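Local coordinates for protein U4/U6 snRNA-associated-splicing factor PRP24 (Saccharomyces cerevisiae, PDB 4N0T) that binds U6 snRNA and serves as a recycling factor of the spliceosome, promoting the annealing of U6 with U4 snRNA, at residues T9-K14 with D59-A64; L16-N21 with V40-K45; Y26-H31 with N75-S80; P293-Q298 with S343-K348; K313-S318 with I324-D329. All blocks are in the same frame, centred on the assembly; numbering follows the deposited sequence.

Contact 1. Residues T9-K14 with D59-A64; sequences TTVLVK and DGALAA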
# COMPACT_ATOMS: atom_id res chain seq x y z
N THR A 9 -7.33 12.15 19.54
CA THR A 9 -6.59 12.02 20.79
C THR A 9 -5.13 12.48 20.69
O THR A 9 -4.33 12.21 21.59
CB THR A 9 -6.63 10.59 21.34
OG1 THR A 9 -5.92 9.71 20.45
CG2 THR A 9 -8.08 10.12 21.47
N THR A 10 -4.80 13.18 19.61
CA THR A 10 -3.41 13.58 19.39
C THR A 10 -3.21 15.07 19.66
O THR A 10 -4.01 15.93 19.23
CB THR A 10 -2.95 13.25 17.96
OG1 THR A 10 -3.14 11.84 17.74
CG2 THR A 10 -1.48 13.58 17.77
N VAL A 11 -2.13 15.39 20.36
CA VAL A 11 -1.79 16.78 20.61
C VAL A 11 -0.44 17.12 20.01
O VAL A 11 0.40 16.24 19.79
CB VAL A 11 -1.78 17.12 22.12
CG1 VAL A 11 -3.14 16.79 22.73
CG2 VAL A 11 -0.67 16.36 22.83
N LEU A 12 -0.25 18.42 19.80
CA LEU A 12 1.00 18.97 19.29
C LEU A 12 1.64 19.76 20.43
O LEU A 12 0.95 20.55 21.08
CB LEU A 12 0.69 19.94 18.15
CG LEU A 12 1.88 20.72 17.57
CD1 LEU A 12 2.83 19.76 16.91
CD2 LEU A 12 1.42 21.78 16.58
N VAL A 13 2.92 19.54 20.66
CA VAL A 13 3.67 20.31 21.66
C VAL A 13 4.71 21.12 20.91
O VAL A 13 5.47 20.57 20.11
CB VAL A 13 4.38 19.40 22.68
CG1 VAL A 13 5.05 20.25 23.76
CG2 VAL A 13 3.39 18.45 23.33
N LYS A 14 4.73 22.43 21.16
CA LYS A 14 5.72 23.30 20.54
C LYS A 14 6.65 23.90 21.60
O LYS A 14 6.23 24.13 22.73
CB LYS A 14 5.04 24.42 19.75
CG LYS A 14 6.01 25.40 19.11
CD LYS A 14 5.30 26.40 18.23
CE LYS A 14 6.34 27.27 17.51
NZ LYS A 14 5.68 28.28 16.63
N ASP A 59 -9.52 12.12 27.07
CA ASP A 59 -9.23 12.72 28.36
C ASP A 59 -7.74 12.95 28.57
O ASP A 59 -7.35 13.89 29.27
CB ASP A 59 -9.79 11.86 29.50
CG ASP A 59 -11.28 12.07 29.72
OD1 ASP A 59 -11.84 13.04 29.16
OD2 ASP A 59 -11.88 11.27 30.48
N GLY A 60 -6.91 12.09 27.98
CA GLY A 60 -5.47 12.24 28.07
C GLY A 60 -4.99 13.45 27.28
O GLY A 60 -4.11 14.20 27.73
N ALA A 61 -5.57 13.62 26.09
CA ALA A 61 -5.28 14.80 25.27
C ALA A 61 -5.71 16.07 25.98
O ALA A 61 -5.00 17.07 25.97
CB ALA A 61 -5.97 14.69 23.94
N LEU A 62 -6.89 16.03 26.59
CA LEU A 62 -7.36 17.18 27.37
C LEU A 62 -6.39 17.52 28.50
O LEU A 62 -6.05 18.68 28.71
CB LEU A 62 -8.74 16.90 27.96
CG LEU A 62 -9.88 16.87 26.94
CD1 LEU A 62 -11.21 16.58 27.63
CD2 LEU A 62 -9.95 18.19 26.18
N ALA A 63 -5.96 16.50 29.22
CA ALA A 63 -5.04 16.71 30.33
C ALA A 63 -3.70 17.28 29.85
O ALA A 63 -3.13 18.15 30.51
CB ALA A 63 -4.82 15.41 31.08
N ALA A 64 -3.22 16.80 28.71
CA ALA A 64 -1.96 17.32 28.15
C ALA A 64 -2.06 18.81 27.83
O ALA A 64 -1.13 19.57 28.07
CB ALA A 64 -1.57 16.54 26.91

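Contact 2. Residues L16-N21 with V40-K45; sequences LPKSYN and VADSLK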
# COMPACT_ATOMS: atom_id res chain seq x y z
N LEU A 16 9.57 22.66 22.98
CA LEU A 16 10.31 21.82 23.91
C LEU A 16 11.80 22.15 23.78
O LEU A 16 12.26 22.56 22.71
CB LEU A 16 10.08 20.34 23.60
CG LEU A 16 8.68 19.83 23.91
CD1 LEU A 16 8.40 18.51 23.19
CD2 LEU A 16 8.48 19.66 25.40
N PRO A 17 12.56 21.95 24.87
CA PRO A 17 14.00 22.22 24.83
C PRO A 17 14.70 21.37 23.77
O PRO A 17 14.23 20.27 23.47
CB PRO A 17 14.47 21.79 26.22
CG PRO A 17 13.26 21.93 27.09
CD PRO A 17 12.10 21.54 26.21
N LYS A 18 15.80 21.88 23.22
CA LYS A 18 16.65 21.12 22.29
C LYS A 18 16.99 19.72 22.81
O LYS A 18 17.05 18.75 22.06
CB LYS A 18 17.95 21.88 22.04
CG LYS A 18 18.13 22.39 20.63
CD LYS A 18 19.57 22.17 20.16
CE LYS A 18 19.78 20.73 19.70
NZ LYS A 18 19.11 20.48 18.39
N SER A 19 17.20 19.64 24.12
CA SER A 19 17.66 18.41 24.77
C SER A 19 16.55 17.38 24.97
O SER A 19 16.82 16.25 25.39
CB SER A 19 18.30 18.73 26.12
OG SER A 19 17.33 19.10 27.09
N TYR A 20 15.31 17.76 24.67
CA TYR A 20 14.19 16.86 24.93
C TYR A 20 14.06 15.73 23.91
O TYR A 20 13.93 15.96 22.70
CB TYR A 20 12.88 17.64 25.10
CG TYR A 20 12.40 17.63 26.54
CD1 TYR A 20 13.19 18.19 27.54
CD2 TYR A 20 11.19 17.05 26.89
CE1 TYR A 20 12.78 18.17 28.86
CE2 TYR A 20 10.77 17.03 28.22
CZ TYR A 20 11.58 17.59 29.19
OH TYR A 20 11.19 17.60 30.51
N ASN A 21 14.12 14.51 24.42
CA ASN A 21 13.92 13.33 23.60
C ASN A 21 12.56 12.70 23.86
O ASN A 21 11.81 13.12 24.75
CB ASN A 21 15.05 12.30 23.83
CG ASN A 21 15.16 11.85 25.28
OD1 ASN A 21 14.17 11.78 26.01
ND2 ASN A 21 16.38 11.53 25.69
N VAL A 40 9.12 13.05 18.22
CA VAL A 40 9.78 14.33 18.46
C VAL A 40 10.55 14.71 17.19
O VAL A 40 11.14 13.85 16.53
CB VAL A 40 10.74 14.25 19.66
CG1 VAL A 40 11.39 15.61 19.94
CG2 VAL A 40 10.00 13.78 20.90
N ALA A 41 10.51 15.99 16.83
CA ALA A 41 11.23 16.48 15.64
C ALA A 41 11.87 17.83 15.95
O ALA A 41 11.30 18.63 16.70
CB ALA A 41 10.28 16.63 14.47
N ASP A 42 13.03 18.08 15.36
CA ASP A 42 13.69 19.36 15.52
C ASP A 42 12.90 20.45 14.80
O ASP A 42 12.29 20.20 13.75
CB ASP A 42 15.09 19.32 14.91
CG ASP A 42 16.07 18.53 15.75
OD1 ASP A 42 15.81 18.31 16.95
OD2 ASP A 42 17.13 18.14 15.20
N SER A 43 12.93 21.66 15.35
CA SER A 43 12.41 22.81 14.61
C SER A 43 13.32 23.04 13.40
O SER A 43 14.40 22.46 13.31
CB SER A 43 12.40 24.05 15.49
OG SER A 43 13.72 24.43 15.81
N LEU A 44 12.86 23.91 12.49
CA LEU A 44 13.59 24.19 11.25
C LEU A 44 15.02 24.63 11.51
O LEU A 44 15.95 24.19 10.82
CB LEU A 44 12.86 25.27 10.46
CG LEU A 44 11.70 24.82 9.58
CD1 LEU A 44 11.00 26.01 8.94
CD2 LEU A 44 12.22 23.86 8.52
N LYS A 45 15.21 25.49 12.51
CA LYS A 45 16.53 26.02 12.81
C LYS A 45 17.19 25.36 14.02
O LYS A 45 18.21 25.84 14.52
CB LYS A 45 16.45 27.54 13.00
CG LYS A 45 15.87 28.26 11.78
CD LYS A 45 16.10 29.77 11.89
CE LYS A 45 15.54 30.51 10.69
NZ LYS A 45 15.68 31.99 10.84

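Contact 3. Residues Y26-H31 with N75-S80; sequences YKYFKH and NEIIVS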
# COMPACT_ATOMS: atom_id res chain seq x y z
N TYR A 26 7.62 11.43 27.21
CA TYR A 26 6.81 10.44 27.93
C TYR A 26 6.69 10.76 29.41
O TYR A 26 5.58 10.89 29.93
CB TYR A 26 7.43 9.04 27.81
CG TYR A 26 6.83 8.19 26.73
CD1 TYR A 26 5.61 7.55 26.92
CD2 TYR A 26 7.49 8.01 25.52
CE1 TYR A 26 5.06 6.77 25.93
CE2 TYR A 26 6.95 7.22 24.52
CZ TYR A 26 5.73 6.61 24.73
OH TYR A 26 5.19 5.83 23.73
N LYS A 27 7.83 10.88 30.08
CA LYS A 27 7.85 11.15 31.51
C LYS A 27 7.10 12.42 31.87
O LYS A 27 6.42 12.48 32.90
CB LYS A 27 9.29 11.21 32.04
CG LYS A 27 9.91 9.84 32.29
CD LYS A 27 11.33 9.94 32.84
CE LYS A 27 11.86 8.58 33.28
NZ LYS A 27 11.95 7.62 32.13
N TYR A 28 7.22 13.45 31.03
CA TYR A 28 6.53 14.71 31.31
C TYR A 28 5.01 14.56 31.20
O TYR A 28 4.27 15.16 31.98
CB TYR A 28 7.02 15.83 30.38
CG TYR A 28 6.44 17.18 30.76
CD1 TYR A 28 7.05 17.96 31.73
CD2 TYR A 28 5.28 17.67 30.16
CE1 TYR A 28 6.53 19.20 32.09
CE2 TYR A 28 4.75 18.90 30.53
CZ TYR A 28 5.39 19.66 31.49
OH TYR A 28 4.87 20.88 31.86
N PHE A 29 4.55 13.75 30.25
CA PHE A 29 3.11 13.68 29.95
C PHE A 29 2.42 12.39 30.40
O PHE A 29 1.19 12.29 30.29
CB PHE A 29 2.87 13.86 28.44
CG PHE A 29 3.05 15.27 27.96
CD1 PHE A 29 2.02 16.20 28.07
CD2 PHE A 29 4.24 15.67 27.36
CE1 PHE A 29 2.19 17.49 27.62
CE2 PHE A 29 4.40 16.97 26.90
CZ PHE A 29 3.38 17.87 27.03
N LYS A 30 3.16 11.40 30.88
CA LYS A 30 2.52 10.11 31.14
C LYS A 30 1.52 10.12 32.29
O LYS A 30 0.66 9.24 32.36
CB LYS A 30 3.53 8.95 31.24
CG LYS A 30 4.44 8.93 32.47
CD LYS A 30 5.46 7.80 32.29
CE LYS A 30 6.01 7.28 33.61
NZ LYS A 30 6.98 8.22 34.23
N HIS A 31 1.60 11.12 33.17
CA HIS A 31 0.57 11.32 34.20
C HIS A 31 -0.75 11.83 33.61
O HIS A 31 -1.80 11.72 34.25
CB HIS A 31 1.05 12.27 35.30
CG HIS A 31 2.07 11.69 36.23
ND1 HIS A 31 2.79 10.55 35.93
CD2 HIS A 31 2.49 12.08 37.45
CE1 HIS A 31 3.61 10.27 36.93
NE2 HIS A 31 3.45 11.19 37.87
N ASN A 75 11.98 26.63 28.91
CA ASN A 75 11.15 26.82 27.73
C ASN A 75 9.67 26.82 28.07
O ASN A 75 9.18 25.90 28.74
CB ASN A 75 11.42 25.71 26.70
CG ASN A 75 12.67 25.96 25.90
OD1 ASN A 75 13.62 26.57 26.38
ND2 ASN A 75 12.67 25.49 24.65
N GLU A 76 8.95 27.85 27.62
CA GLU A 76 7.50 27.89 27.77
C GLU A 76 6.90 27.11 26.59
O GLU A 76 7.05 27.53 25.44
CB GLU A 76 7.00 29.34 27.71
CG GLU A 76 5.50 29.48 27.96
CD GLU A 76 5.06 30.93 28.16
OE1 GLU A 76 3.94 31.27 27.73
OE2 GLU A 76 5.84 31.72 28.75
N ILE A 77 6.24 26.00 26.89
CA ILE A 77 5.67 25.14 25.84
C ILE A 77 4.26 25.55 25.47
O ILE A 77 3.59 26.26 26.24
CB ILE A 77 5.69 23.63 26.23
CG1 ILE A 77 4.81 23.38 27.46
CG2 ILE A 77 7.12 23.16 26.48
CD1 ILE A 77 4.62 21.90 27.79
N ILE A 78 3.80 25.12 24.30
CA ILE A 78 2.43 25.34 23.88
C ILE A 78 1.91 23.95 23.53
O ILE A 78 2.59 23.21 22.82
CB ILE A 78 2.33 26.28 22.66
CG1 ILE A 78 2.96 27.64 23.01
CG2 ILE A 78 0.88 26.49 22.24
CD1 ILE A 78 3.10 28.60 21.84
N VAL A 79 0.76 23.60 24.08
CA VAL A 79 0.17 22.30 23.80
C VAL A 79 -1.22 22.53 23.23
O VAL A 79 -2.03 23.28 23.79
CB VAL A 79 0.10 21.42 25.08
CG1 VAL A 79 -0.45 20.02 24.74
CG2 VAL A 79 1.48 21.30 25.77
N SER A 80 -1.52 21.87 22.10
CA SER A 80 -2.78 22.12 21.42
C SER A 80 -3.29 20.84 20.76
O SER A 80 -2.51 19.92 20.54
CB SER A 80 -2.61 23.19 20.35
OG SER A 80 -1.59 22.82 19.44

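Contact 4. Residues P293-Q298 with S343-K348; sequences PSLICQ and SQFQGK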
# COMPACT_ATOMS: atom_id res chain seq x y z
N PRO A 293 7.32 -5.17 -3.29
CA PRO A 293 8.21 -5.82 -4.26
C PRO A 293 9.16 -4.83 -4.93
O PRO A 293 10.32 -5.17 -5.17
CB PRO A 293 7.24 -6.39 -5.29
CG PRO A 293 6.04 -6.74 -4.46
CD PRO A 293 5.93 -5.62 -3.44
N SER A 294 8.68 -3.62 -5.22
CA SER A 294 9.53 -2.61 -5.86
C SER A 294 10.71 -2.23 -4.97
O SER A 294 11.81 -2.02 -5.47
CB SER A 294 8.75 -1.36 -6.23
OG SER A 294 7.77 -1.69 -7.20
N LEU A 295 10.48 -2.12 -3.67
CA LEU A 295 11.55 -1.78 -2.75
C LEU A 295 12.58 -2.92 -2.69
O LEU A 295 13.80 -2.69 -2.65
CB LEU A 295 10.97 -1.49 -1.37
CG LEU A 295 11.94 -0.87 -0.37
CD1 LEU A 295 12.40 0.48 -0.89
CD2 LEU A 295 11.29 -0.72 1.00
N ILE A 296 12.09 -4.16 -2.69
CA ILE A 296 12.98 -5.32 -2.67
C ILE A 296 13.79 -5.40 -3.95
O ILE A 296 14.99 -5.69 -3.93
CB ILE A 296 12.17 -6.62 -2.49
CG1 ILE A 296 11.51 -6.62 -1.11
CG2 ILE A 296 13.06 -7.84 -2.69
CD1 ILE A 296 10.49 -7.75 -0.92
N CYS A 297 13.14 -5.13 -5.08
CA CYS A 297 13.81 -5.15 -6.38
C CYS A 297 14.95 -4.13 -6.41
O CYS A 297 16.07 -4.41 -6.87
CB CYS A 297 12.79 -4.83 -7.48
SG CYS A 297 13.44 -5.00 -9.17
N GLN A 298 14.68 -2.95 -5.88
CA GLN A 298 15.68 -1.88 -5.82
C GLN A 298 16.88 -2.31 -4.98
O GLN A 298 18.04 -2.10 -5.38
CB GLN A 298 15.04 -0.62 -5.26
CG GLN A 298 16.00 0.51 -5.00
CD GLN A 298 15.31 1.72 -4.40
OE1 GLN A 298 14.79 2.57 -5.12
NE2 GLN A 298 15.28 1.79 -3.07
N SER A 343 22.52 -10.99 4.81
CA SER A 343 22.65 -9.62 4.31
C SER A 343 21.76 -8.68 5.13
O SER A 343 20.93 -9.13 5.92
CB SER A 343 22.29 -9.55 2.83
OG SER A 343 20.91 -9.80 2.65
N GLN A 344 21.94 -7.37 4.95
CA GLN A 344 21.13 -6.40 5.68
C GLN A 344 20.13 -5.72 4.75
O GLN A 344 20.49 -5.25 3.66
CB GLN A 344 22.00 -5.35 6.38
CG GLN A 344 22.63 -5.82 7.69
CD GLN A 344 22.78 -4.69 8.70
OE1 GLN A 344 22.73 -3.51 8.34
NE2 GLN A 344 22.95 -5.05 9.96
N PHE A 345 18.88 -5.65 5.20
CA PHE A 345 17.83 -4.95 4.47
C PHE A 345 17.08 -4.06 5.45
O PHE A 345 16.59 -4.54 6.48
CB PHE A 345 16.89 -5.96 3.80
CG PHE A 345 15.76 -5.33 3.03
CD1 PHE A 345 15.99 -4.70 1.81
CD2 PHE A 345 14.46 -5.40 3.51
CE1 PHE A 345 14.93 -4.14 1.09
CE2 PHE A 345 13.40 -4.84 2.81
CZ PHE A 345 13.64 -4.21 1.59
N GLN A 346 17.01 -2.76 5.14
CA GLN A 346 16.36 -1.78 6.00
C GLN A 346 16.94 -1.80 7.41
O GLN A 346 16.20 -1.71 8.39
CB GLN A 346 14.83 -1.99 6.02
CG GLN A 346 14.20 -2.10 4.64
CD GLN A 346 13.28 -0.93 4.29
OE1 GLN A 346 13.70 0.04 3.66
NE2 GLN A 346 12.02 -1.04 4.70
N GLY A 347 18.26 -1.95 7.50
CA GLY A 347 18.94 -1.94 8.78
C GLY A 347 18.80 -3.21 9.59
O GLY A 347 19.24 -3.26 10.74
N LYS A 348 18.21 -4.25 9.01
CA LYS A 348 18.00 -5.50 9.74
C LYS A 348 18.60 -6.67 8.97
O LYS A 348 18.59 -6.66 7.75
CB LYS A 348 16.50 -5.75 9.95
CG LYS A 348 15.81 -4.77 10.88
CD LYS A 348 14.33 -5.11 11.04
CE LYS A 348 13.43 -4.11 10.31
NZ LYS A 348 12.01 -4.55 10.30

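Contact 5. Residues K313-S318 with I324-D329; sequences KILLVS and IIIFRD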
# COMPACT_ATOMS: atom_id res chain seq x y z
N LYS A 313 10.29 -12.45 -11.05
CA LYS A 313 9.14 -11.96 -10.31
C LYS A 313 9.44 -11.88 -8.81
O LYS A 313 10.19 -12.70 -8.29
CB LYS A 313 7.94 -12.88 -10.55
CG LYS A 313 6.64 -12.39 -9.96
CD LYS A 313 5.46 -12.77 -10.84
CE LYS A 313 4.30 -11.79 -10.64
NZ LYS A 313 4.75 -10.36 -10.70
N ILE A 314 8.84 -10.89 -8.13
CA ILE A 314 8.90 -10.82 -6.66
C ILE A 314 7.48 -10.79 -6.11
O ILE A 314 6.67 -9.94 -6.50
CB ILE A 314 9.67 -9.57 -6.18
CG1 ILE A 314 11.11 -9.59 -6.71
CG2 ILE A 314 9.68 -9.51 -4.64
CD1 ILE A 314 11.94 -8.36 -6.30
N LEU A 315 7.18 -11.71 -5.19
CA LEU A 315 5.85 -11.87 -4.63
C LEU A 315 5.92 -11.77 -3.11
O LEU A 315 6.82 -12.35 -2.48
CB LEU A 315 5.28 -13.25 -5.00
CG LEU A 315 5.28 -13.56 -6.49
CD1 LEU A 315 4.89 -14.99 -6.75
CD2 LEU A 315 4.32 -12.63 -7.18
N LEU A 316 4.99 -11.05 -2.50
CA LEU A 316 4.95 -11.01 -1.04
C LEU A 316 4.22 -12.21 -0.48
O LEU A 316 3.24 -12.72 -1.08
CB LEU A 316 4.28 -9.73 -0.54
CG LEU A 316 4.88 -8.40 -0.95
CD1 LEU A 316 4.12 -7.31 -0.20
CD2 LEU A 316 6.39 -8.33 -0.59
N VAL A 317 4.71 -12.70 0.65
CA VAL A 317 4.04 -13.75 1.40
C VAL A 317 3.99 -13.25 2.85
O VAL A 317 4.70 -13.75 3.74
CB VAL A 317 4.80 -15.10 1.31
CG1 VAL A 317 3.99 -16.21 1.96
CG2 VAL A 317 5.09 -15.47 -0.14
N SER A 318 3.14 -12.26 3.10
CA SER A 318 3.21 -11.57 4.39
C SER A 318 2.71 -12.43 5.54
O SER A 318 3.04 -12.15 6.70
CB SER A 318 2.45 -10.25 4.34
OG SER A 318 1.14 -10.50 3.88
N ILE A 324 8.88 -14.03 -1.90
CA ILE A 324 9.45 -15.00 -2.82
C ILE A 324 10.10 -14.25 -3.97
O ILE A 324 9.51 -13.33 -4.55
CB ILE A 324 8.37 -15.92 -3.39
CG1 ILE A 324 7.80 -16.79 -2.27
CG2 ILE A 324 8.94 -16.78 -4.53
CD1 ILE A 324 6.55 -17.60 -2.68
N ILE A 325 11.34 -14.62 -4.27
CA ILE A 325 12.04 -14.06 -5.41
C ILE A 325 12.23 -15.18 -6.41
O ILE A 325 12.87 -16.19 -6.10
CB ILE A 325 13.43 -13.54 -5.04
CG1 ILE A 325 13.40 -12.74 -3.73
CG2 ILE A 325 13.99 -12.71 -6.20
CD1 ILE A 325 12.66 -11.44 -3.82
N ILE A 326 11.67 -15.03 -7.60
CA ILE A 326 11.81 -16.07 -8.62
C ILE A 326 12.87 -15.60 -9.60
O ILE A 326 12.77 -14.50 -10.16
CB ILE A 326 10.50 -16.31 -9.35
CG1 ILE A 326 9.39 -16.64 -8.34
CG2 ILE A 326 10.65 -17.44 -10.36
CD1 ILE A 326 8.05 -16.93 -9.02
N PHE A 327 13.91 -16.42 -9.77
CA PHE A 327 14.99 -16.08 -10.68
C PHE A 327 14.82 -16.86 -11.98
O PHE A 327 13.84 -17.57 -12.15
CB PHE A 327 16.34 -16.39 -10.04
CG PHE A 327 16.64 -15.55 -8.83
CD1 PHE A 327 17.05 -14.23 -8.98
CD2 PHE A 327 16.52 -16.07 -7.55
CE1 PHE A 327 17.34 -13.44 -7.86
CE2 PHE A 327 16.79 -15.28 -6.42
CZ PHE A 327 17.20 -13.97 -6.59
N ARG A 328 15.79 -16.75 -12.88
CA ARG A 328 15.63 -17.35 -14.21
C ARG A 328 16.19 -18.77 -14.34
O ARG A 328 15.74 -19.53 -15.19
CB ARG A 328 16.20 -16.43 -15.29
CG ARG A 328 15.73 -14.99 -15.12
CD ARG A 328 15.26 -14.37 -16.42
NE ARG A 328 13.81 -14.24 -16.50
CZ ARG A 328 13.18 -13.13 -16.88
NH1 ARG A 328 13.88 -12.05 -17.20
NH2 ARG A 328 11.86 -13.10 -16.93
N ASP A 329 17.16 -19.12 -13.49
CA ASP A 329 17.59 -20.52 -13.39
C ASP A 329 17.99 -20.92 -11.97
O ASP A 329 18.19 -20.06 -11.10
CB ASP A 329 18.71 -20.83 -14.38
CG ASP A 329 19.97 -20.03 -14.11
OD1 ASP A 329 20.71 -20.39 -13.17
OD2 ASP A 329 20.22 -19.06 -14.85

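Contact 1. Residues T9-K14 with D59-A64
With chi1 at -57°, Val11 sets its CG1 methyl anti to its own carbonyl carbon and beside the backbone N, while CG2 sits between N and carbonyl carbon, and this fork presents one methyl to each of two alanines on helix 58-65. CG1 meets Ala61 CB at 3.7 Å and lies equally near Ala61 O. CG2 reaches Ala64 CB more loosely, at 4.2 Å. Ala61 and Ala64, three residues apart on the helix, both direct their CB toward the strand, which lets the single valine bridge almost one turn. The backbone of Thr9 comes in as well: Thr9 O lies 3.8 Å from Ala61 CB, and the CA atoms of Thr9 and Ala61 are 5.4 Å apart, a close approach that the small alanine methyl allows. The hydroxyl of Thr9 is engaged elsewhere, with Phe55 O. Beyond the pair, Val11 also packs on Val79, and Ala64 on Phe29 and Phe55, so these side chains belong to a larger buried core. The packing of the second helix on a central strand of the antiparallel sheet is characteristic of the beta-alpha-beta-beta-alpha-beta fold of the RNA recognition motif, here RRM 1.

Contact 2. Residues L16-N21 with V40-K45
Van der Waals contact comes from Val40, whose two methyls rest on the backbone of Tyr20 and Asn21, ahead of helix 22-29. With CG1 anti to the backbone N (chi1 -178°) and CG2 beside that N, the side chain straddles the Tyr20-Asn21 link: CG1 lies 3.8 Å from Tyr20 O, and CG2 is 4.1 Å from Asn21 C. The aromatic ring of Tyr20 turns elsewhere, packing on Val25 and Val72. Electrostatic contact is looser. Lys18 NZ stands 4.2 Å from Asp42 OD1, too far for a salt bridge, and Asp42 OD1 instead makes its salt bridge with Arg49, which also donates to Tyr20 O. Lys18 NZ has a weak hydrogen bond to Lys46 O. Hydrogen bonding shapes the first segment from within: residues Pro17 to Tyr20 form a type I beta turn closed by Tyr20 N to Pro17 O at 3.0 Å, and Asn21 OD1 caps the following helix at Lys24 N. The approach thus joins the loop between strand 10-16 and helix 22-29 to the edge strand 35-42 of RRM 1. Its chemistry implies a surface contact in which methyl packing is direct, Lys18 may add a weak electrostatic attraction, and Arg49 links Asp42 to the turn through directional polar bonds.

Contact 3. Residues Y26-H31 with N75-S80
The hydrophobic core of RRM 1, where helix 22-29 lies against the sheet, holds the contact between Tyr28 and Phe29 on the helix and Ile77 and Val79 on strand 75-81. The backbones stay well apart, with 11.0 Å between the CA atoms of Phe29 and Val79, and the two rings and the Ile77 chain span most of the gap. Ile77 CD1 is the shared point. It lies 4.1 Å from Tyr28 CE2 and 4.3 Å from Phe29 CZ, approaching each ring obliquely. The Ile77 chain gets there with CG1 between the backbone N and the carbonyl carbon (chi1 63°) and CD1 extended beyond it, directed at the helix. Val79 meets Phe29 differently: its CG2 comes to the ring edge, near the ring plane, at 4.1 Å from CZ. In this way this part of helix 22-29 is set on the sheet of the RNA recognition motif, on strand 75-81, which lies beside central strand 10-16, whose Val13 packs on Phe29. The two rings also touch each other. Tyr28 CD2 stands 3.4 Å above one face of the Phe29 ring, offset toward its rim, while Phe29 CD2 lies in plane at the edge of the Tyr28 ring. Tyr28 CG, anti to the backbone N (chi1 -173°), carries its ring toward Ile77. Tyr28 packs further on Val72, Lys67 and Lys70, and Ile77 on Leu16 and Val72.

Contact 4. Residues P293-Q298 with S343-K348
The helix 293-302 faces a tight type I' beta turn running from Phe345 to Lys348, with Ile296 and Phe345 the nearest residues at a CA separation of 8.6 Å. Within the turn Phe345 N donates to Lys348 O, and Lys348 N to Phe345 O. From the mouth of the turn Phe345 projects its ring toward the helix, CG anti to the backbone N (chi1 179°), and its far end enters between Leu295 and Ile296. Its CZ atom is 4.2 Å from Leu295 CG and also 4.2 Å from Ile296 CG1, the isoleucine side chain crossing that of the phenylalanine at about a right angle. Leu295 O lies at the ring edge, near its plane, 4.2 Å from Phe345 CE1. Gln346 also touches the helix. Its chain bends at chi2 (-113°), which brings the amide to Leu295, the two side chains approaching from opposite directions; Leu295 CD2 is 3.7 Å from Gln346 OE1 and 3.8 Å from NE2. Along the way Gln346 CG sits above the rim of one face of the Phe345 ring, 3.4 Å from its plane. Phe345 makes an edge-to-face stack with Phe299 of the same helix and packs on Ile350. Ile296 also packs on Ala323 and Ile325 of strand 322-327, so in this occluded RNA recognition motif the helix lies over the sheet while the turn joins outermost strand 344-345 to strand 348-353.

Contact 5. Residues K313-S318 with I324-D329
Lys313 and Ile326 share one hydrogen-bonded pair and Leu315 and Ile324 another, with the non-hydrogen-bonded pair Ile314-Ile325 between them. Ile326 N donates to Lys313 O at 2.8 Å, nearly straight at 177°, while the return bond from Lys313 N is weak. The second pair is closed both ways: Leu315 N to Ile324 O at 2.9 Å, and Ile324 N to Leu315 O at 2.7 Å. On one face of the sheet Ile314 and Ile325 lie side by side, pointing the same way, and the bent chain of Ile325 (chi2 -68°) carries CD1 to 3.6 Å from Ile314 CG2. These strands, 311-317 and 322-327, form the antiparallel beta hairpin at one edge of the sheet in the occluded RNA recognition motif. On the other face, Leu315 CD1 and Ile326 CD1 are 4.3 Å apart. Near the hairpin turn Val317 CG2 packs obliquely against Ile324 CD1 at 3.6 Å. Helix 293-302 covers Ile314 and Ile325 through Ile296, whereas Leu269 of helix 258-270 packs on Leu315 and Ile326, on the face that binds RNA in canonical RRMs, consistent with the name occluded. Farther out, Ser318 OG makes a weak hydrogen bond with N4 of a cytosine in the bound RNA.

Overall arrangement
The five contacts fall in two of the four RRM-type domains of the chain. Contacts 1, 2 and 3 come first, all within RRM 1 and all reaching one antiparallel sheet; their segments interleave, contact 2 lying inside the loop closed by contact 1 and contact 3 crossing both. Contacts 1 and 3 have centres 9 Å apart and are tied through neighbouring strands 10-16 and 75-81. Contacts 4 and 5 follow in the occluded motif, centres 13 Å apart, contact 5 nested within contact 4 and joined to it where Ile296 meets Ile314 and Ile325. About 45 Å separates the centres of contacts 1 and 5, and the two groups lie in separate domains, as expected for a chain with several RRMs.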